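Local structure of 432aa long hypothetical deoxyribodipyrimidine photolyase (Sulfolobus tokodaii, 2E0I) at residues A[228-233]-A[242-247]. The protein probably repairs cyclobutane pyrimidine dimers in DNA using light, and binds two FAD molecules, one of them proposed to act as a light-harvesting cofactor. Residues are numbered along the deposited sequence; the frame is centred on the assembly and turned at random.
Sequences REAYYT and RELYWR. With FAD (flavin-adenine dinucleotide), chain E.
Leu244 and Tyr245 meet Ala230 and Tyr231 in a sparse, buried, largely apolar contact between helices 227-233 and 238-256, consecutive and nearly antiparallel. The two short segments run at 167° with axes 10.8 Å apart, a wide spacing bridged by side chains from both helices. One branch of Leu244 does most of the touching: CD2 reaches Ala230 CB at 4.0 Å and lies 3.9 Å from the backbone N of Tyr231. The other branch, CD1, turns to the FAD, 3.8 Å from the ribose oxygen O2B, and Leu220 of helix 217-221 packs against both Leu244 and Ala230. Next to this leucine, Tyr231, whose CG stands opposite the backbone N (chi1 174°), brings CE1 to 4.4 Å from Tyr245 OH. A water joins their hydroxyls, 2.7 Å from Tyr245 OH but only weakly bonded to Tyr231 OH. On the cofactor side, Glu243 lies beside the ribose, Trp246 CB packs on the adenine, and Arg247 NE makes a weak bond to O2B. The arrangement is a helical hairpin whose second helix helps wall the FAD pocket in the helical domain of photolyases.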
loop_
_atom_site.group_PDB
_atom_site.type_symbol
_atom_site.label_atom_id
_atom_site.label_comp_id
_atom_site.label_asym_id
_atom_site.label_seq_id
_atom_site.Cartn_x
_atom_site.Cartn_y
_atom_site.Cartn_z
ATOM N N ARG A 228 -7.874 -2.700 -13.626
ATOM C CA ARG A 228 -8.529 -3.355 -14.741
ATOM C C ARG A 228 -7.511 -3.961 -15.711
ATOM O O ARG A 228 -7.746 -5.031 -16.281
ATOM C CB ARG A 228 -9.422 -2.344 -15.457
ATOM C CG ARG A 228 -10.636 -1.932 -14.634
ATOM C CD ARG A 228 -11.411 -0.830 -15.315
ATOM N NE ARG A 228 -10.600 0.375 -15.455
ATOM C CZ ARG A 228 -10.295 1.190 -14.448
ATOM N NH1 ARG A 228 -10.744 0.921 -13.227
ATOM N NH2 ARG A 228 -9.546 2.272 -14.662
ATOM N N GLU A 229 -6.384 -3.279 -15.898
ATOM C CA GLU A 229 -5.353 -3.781 -16.788
ATOM C C GLU A 229 -4.697 -5.016 -16.178
ATOM O O GLU A 229 -4.504 -6.019 -16.856
ATOM C CB GLU A 229 -4.299 -2.706 -17.053
ATOM C CG GLU A 229 -4.817 -1.547 -17.886
ATOM C CD GLU A 229 -3.724 -0.554 -18.314
ATOM O OE1 GLU A 229 -3.167 0.163 -17.442
ATOM O OE2 GLU A 229 -3.434 -0.496 -19.536
ATOM N N ALA A 230 -4.360 -4.941 -14.896
ATOM C CA ALA A 230 -3.727 -6.064 -14.215
ATOM C C ALA A 230 -4.655 -7.250 -14.336
ATOM O O ALA A 230 -4.226 -8.380 -14.597
ATOM C CB ALA A 230 -3.510 -5.742 -12.748
ATOM N N TYR A 231 -5.941 -6.973 -14.148
ATOM C CA TYR A 231 -6.954 -8.005 -14.205
ATOM C C TYR A 231 -7.037 -8.717 -15.543
ATOM O O TYR A 231 -6.966 -9.929 -15.604
ATOM C CB TYR A 231 -8.324 -7.423 -13.859
ATOM C CG TYR A 231 -9.438 -8.423 -14.035
ATOM C CD1 TYR A 231 -9.693 -9.399 -13.071
ATOM C CD2 TYR A 231 -10.211 -8.420 -15.193
ATOM C CE1 TYR A 231 -10.692 -10.343 -13.264
ATOM C CE2 TYR A 231 -11.203 -9.354 -15.398
ATOM C CZ TYR A 231 -11.443 -10.308 -14.436
ATOM O OH TYR A 231 -12.453 -11.206 -14.663
ATOM N N TYR A 232 -7.201 -7.975 -16.621
ATOM C CA TYR A 232 -7.320 -8.622 -17.908
ATOM C C TYR A 232 -6.056 -9.302 -18.398
ATOM O O TYR A 232 -6.110 -10.290 -19.118
ATOM C CB TYR A 232 -7.834 -7.627 -18.944
ATOM C CG TYR A 232 -9.332 -7.532 -18.920
ATOM C CD1 TYR A 232 -9.983 -6.444 -18.337
ATOM C CD2 TYR A 232 -10.111 -8.576 -19.419
ATOM C CE1 TYR A 232 -11.383 -6.405 -18.253
ATOM C CE2 TYR A 232 -11.502 -8.546 -19.334
ATOM C CZ TYR A 232 -12.127 -7.465 -18.752
ATOM O OH TYR A 232 -13.493 -7.472 -18.661
ATOM N N THR A 233 -4.908 -8.791 -18.001
ATOM C CA THR A 233 -3.667 -9.387 -18.440
ATOM C C THR A 233 -3.467 -10.739 -17.788
ATOM O O THR A 233 -2.881 -11.640 -18.380
ATOM C CB THR A 233 -2.488 -8.488 -18.091
ATOM O OG1 THR A 233 -2.699 -7.201 -18.676
ATOM C CG2 THR A 233 -1.201 -9.062 -18.639
ATOM N N ARG A 242 -7.874 -13.589 -7.563
ATOM C CA ARG A 242 -8.572 -13.572 -6.287
ATOM C C ARG A 242 -7.824 -12.651 -5.336
ATOM O O ARG A 242 -8.438 -11.909 -4.567
ATOM C CB ARG A 242 -8.662 -14.973 -5.677
ATOM C CG ARG A 242 -9.795 -15.132 -4.657
ATOM C CD ARG A 242 -9.709 -16.460 -3.916
ATOM N NE ARG A 242 -8.447 -16.548 -3.205
ATOM C CZ ARG A 242 -7.415 -17.330 -3.517
ATOM N NH1 ARG A 242 -6.319 -17.273 -2.766
ATOM N NH2 ARG A 242 -7.469 -18.179 -4.537
ATOM N N GLU A 243 -6.499 -12.686 -5.384
ATOM C CA GLU A 243 -5.741 -11.832 -4.493
ATOM C C GLU A 243 -5.859 -10.369 -4.887
ATOM O O GLU A 243 -5.771 -9.479 -4.053
ATOM C CB GLU A 243 -4.283 -12.303 -4.414
ATOM C CG GLU A 243 -4.093 -13.287 -3.246
ATOM C CD GLU A 243 -2.724 -13.942 -3.188
ATOM O OE1 GLU A 243 -1.698 -13.221 -3.311
ATOM O OE2 GLU A 243 -2.683 -15.186 -3.000
ATOM N N LEU A 244 -6.097 -10.118 -6.161
ATOM C CA LEU A 244 -6.254 -8.752 -6.627
ATOM C C LEU A 244 -7.506 -8.183 -5.973
ATOM O O LEU A 244 -7.573 -7.001 -5.636
ATOM C CB LEU A 244 -6.417 -8.745 -8.143
ATOM C CG LEU A 244 -5.822 -7.571 -8.907
ATOM C CD1 LEU A 244 -4.350 -7.396 -8.545
ATOM C CD2 LEU A 244 -5.962 -7.846 -10.387
ATOM N N TYR A 245 -8.502 -9.043 -5.792
ATOM C CA TYR A 245 -9.770 -8.647 -5.189
ATOM C C TYR A 245 -9.622 -8.317 -3.709
ATOM O O TYR A 245 -10.509 -7.701 -3.122
ATOM C CB TYR A 245 -10.825 -9.746 -5.404
ATOM C CG TYR A 245 -11.605 -9.600 -6.702
ATOM C CD1 TYR A 245 -12.578 -8.614 -6.840
ATOM C CD2 TYR A 245 -11.348 -10.430 -7.802
ATOM C CE1 TYR A 245 -13.277 -8.445 -8.034
ATOM C CE2 TYR A 245 -12.040 -10.277 -9.011
ATOM C CZ TYR A 245 -13.005 -9.274 -9.123
ATOM O OH TYR A 245 -13.686 -9.069 -10.320
ATOM N N TRP A 246 -8.509 -8.710 -3.097
ATOM C CA TRP A 246 -8.311 -8.391 -1.687
ATOM C C TRP A 246 -8.066 -6.905 -1.489
ATOM O O TRP A 246 -8.254 -6.374 -0.396
ATOM C CB TRP A 246 -7.151 -9.174 -1.091
ATOM C CG TRP A 246 -7.568 -10.490 -0.513
ATOM C CD1 TRP A 246 -7.478 -11.708 -1.107
ATOM C CD2 TRP A 246 -8.138 -10.716 0.779
ATOM N NE1 TRP A 246 -7.952 -12.682 -0.265
ATOM C CE2 TRP A 246 -8.363 -12.098 0.901
ATOM C CE3 TRP A 246 -8.480 -9.883 1.846
ATOM C CZ2 TRP A 246 -8.913 -12.670 2.049
ATOM C CZ3 TRP A 246 -9.028 -10.453 2.988
ATOM C CH2 TRP A 246 -9.237 -11.833 3.079
ATOM N N ARG A 247 -7.635 -6.237 -2.552
ATOM C CA ARG A 247 -7.408 -4.808 -2.504
ATOM C C ARG A 247 -8.740 -4.094 -2.392
ATOM O O ARG A 247 -8.904 -3.176 -1.589
ATOM C CB ARG A 247 -6.739 -4.338 -3.775
ATOM C CG ARG A 247 -5.341 -4.779 -3.923
ATOM C CD ARG A 247 -4.585 -3.690 -4.616
ATOM N NE ARG A 247 -3.232 -3.710 -4.114
ATOM C CZ ARG A 247 -2.566 -2.691 -3.584
ATOM N NH1 ARG A 247 -3.066 -1.467 -3.445
ATOM N NH2 ARG A 247 -1.360 -2.940 -3.162
HETATM P PA FAD E . 2.140 -10.957 -4.804
HETATM O O1A FAD E . 3.004 -11.102 -5.998
HETATM O O2A FAD E . 1.515 -12.076 -4.066
HETATM O O5B FAD E . 0.848 -10.456 -5.625
HETATM C C5B FAD E . -0.479 -10.633 -5.125
HETATM C C4B FAD E . -1.295 -9.359 -5.350
HETATM O O4B FAD E . -2.634 -9.497 -4.843
HETATM C C3B FAD E . -0.649 -8.196 -4.595
HETATM O O3B FAD E . 0.200 -7.481 -5.496
HETATM C C2B FAD E . -1.876 -7.336 -4.299
HETATM O O2B FAD E . -2.298 -6.670 -5.491
HETATM C C1B FAD E . -2.881 -8.423 -3.918
HETATM N N9A FAD E . -2.672 -8.911 -2.535
HETATM C C8A FAD E . -1.992 -9.993 -2.160
HETATM N N7A FAD E . -2.104 -10.159 -0.844
HETATM C C5A FAD E . -2.860 -9.171 -0.372
HETATM C C6A FAD E . -3.322 -8.806 0.888
HETATM N N6A FAD E . -3.034 -9.538 1.959
HETATM N N1A FAD E . -4.076 -7.703 1.012
HETATM C C2A FAD E . -4.391 -6.960 -0.036
HETATM N N3A FAD E . -3.974 -7.281 -1.248
HETATM C C4A FAD E . -3.216 -8.369 -1.448
HETATM N N1 FAD E . -0.270 -4.348 0.436
HETATM C C2 FAD E . -0.197 -3.036 -0.049
HETATM O O2 FAD E . -0.282 -2.806 -1.253
HETATM N N3 FAD E . 0.031 -1.976 0.838
HETATM C C4 FAD E . 0.192 -2.241 2.203
HETATM O O4 FAD E . 0.335 -1.306 2.989
HETATM C C4X FAD E . 0.135 -3.548 2.676
HETATM N N5 FAD E . 0.385 -3.804 4.029
HETATM C C5X FAD E . 0.311 -5.112 4.525
HETATM C C6 FAD E . 0.547 -5.338 5.877
HETATM C C7 FAD E . 0.442 -6.627 6.390
HETATM C C7M FAD E . 0.677 -6.843 7.887
HETATM C C8 FAD E . 0.108 -7.686 5.547
HETATM C C8M FAD E . -0.043 -9.110 6.088
HETATM C C9 FAD E . -0.125 -7.448 4.196
HETATM C C9A FAD E . -0.032 -6.161 3.673
HETATM N N10 FAD E . -0.286 -5.904 2.313
HETATM C C10 FAD E . -0.101 -4.608 1.803
HETATM C "C1'" FAD E . -0.708 -7.004 1.408
HETATM C "C2'" FAD E . 0.380 -7.786 0.668
HETATM O "O2'" FAD E . 1.354 -8.283 1.588
HETATM C "C3'" FAD E . 1.061 -6.956 -0.423
HETATM O "O3'" FAD E . 0.067 -6.426 -1.304
HETATM C "C4'" FAD E . 2.032 -7.807 -1.245
HETATM O "O4'" FAD E . 3.015 -8.399 -0.391
HETATM C "C5'" FAD E . 2.732 -6.965 -2.313
HETATM O "O5'" FAD E . 3.714 -7.734 -3.017
HETATM P P FAD E . 3.380 -8.446 -4.422
HETATM O O1P FAD E . 2.756 -7.438 -5.308
HETATM O O2P FAD E . 4.622 -9.108 -4.880
HETATM O O3P FAD E . 2.274 -9.551 -4.025
HETATM O O HOH W 1 -14.024 -11.360 -11.681
#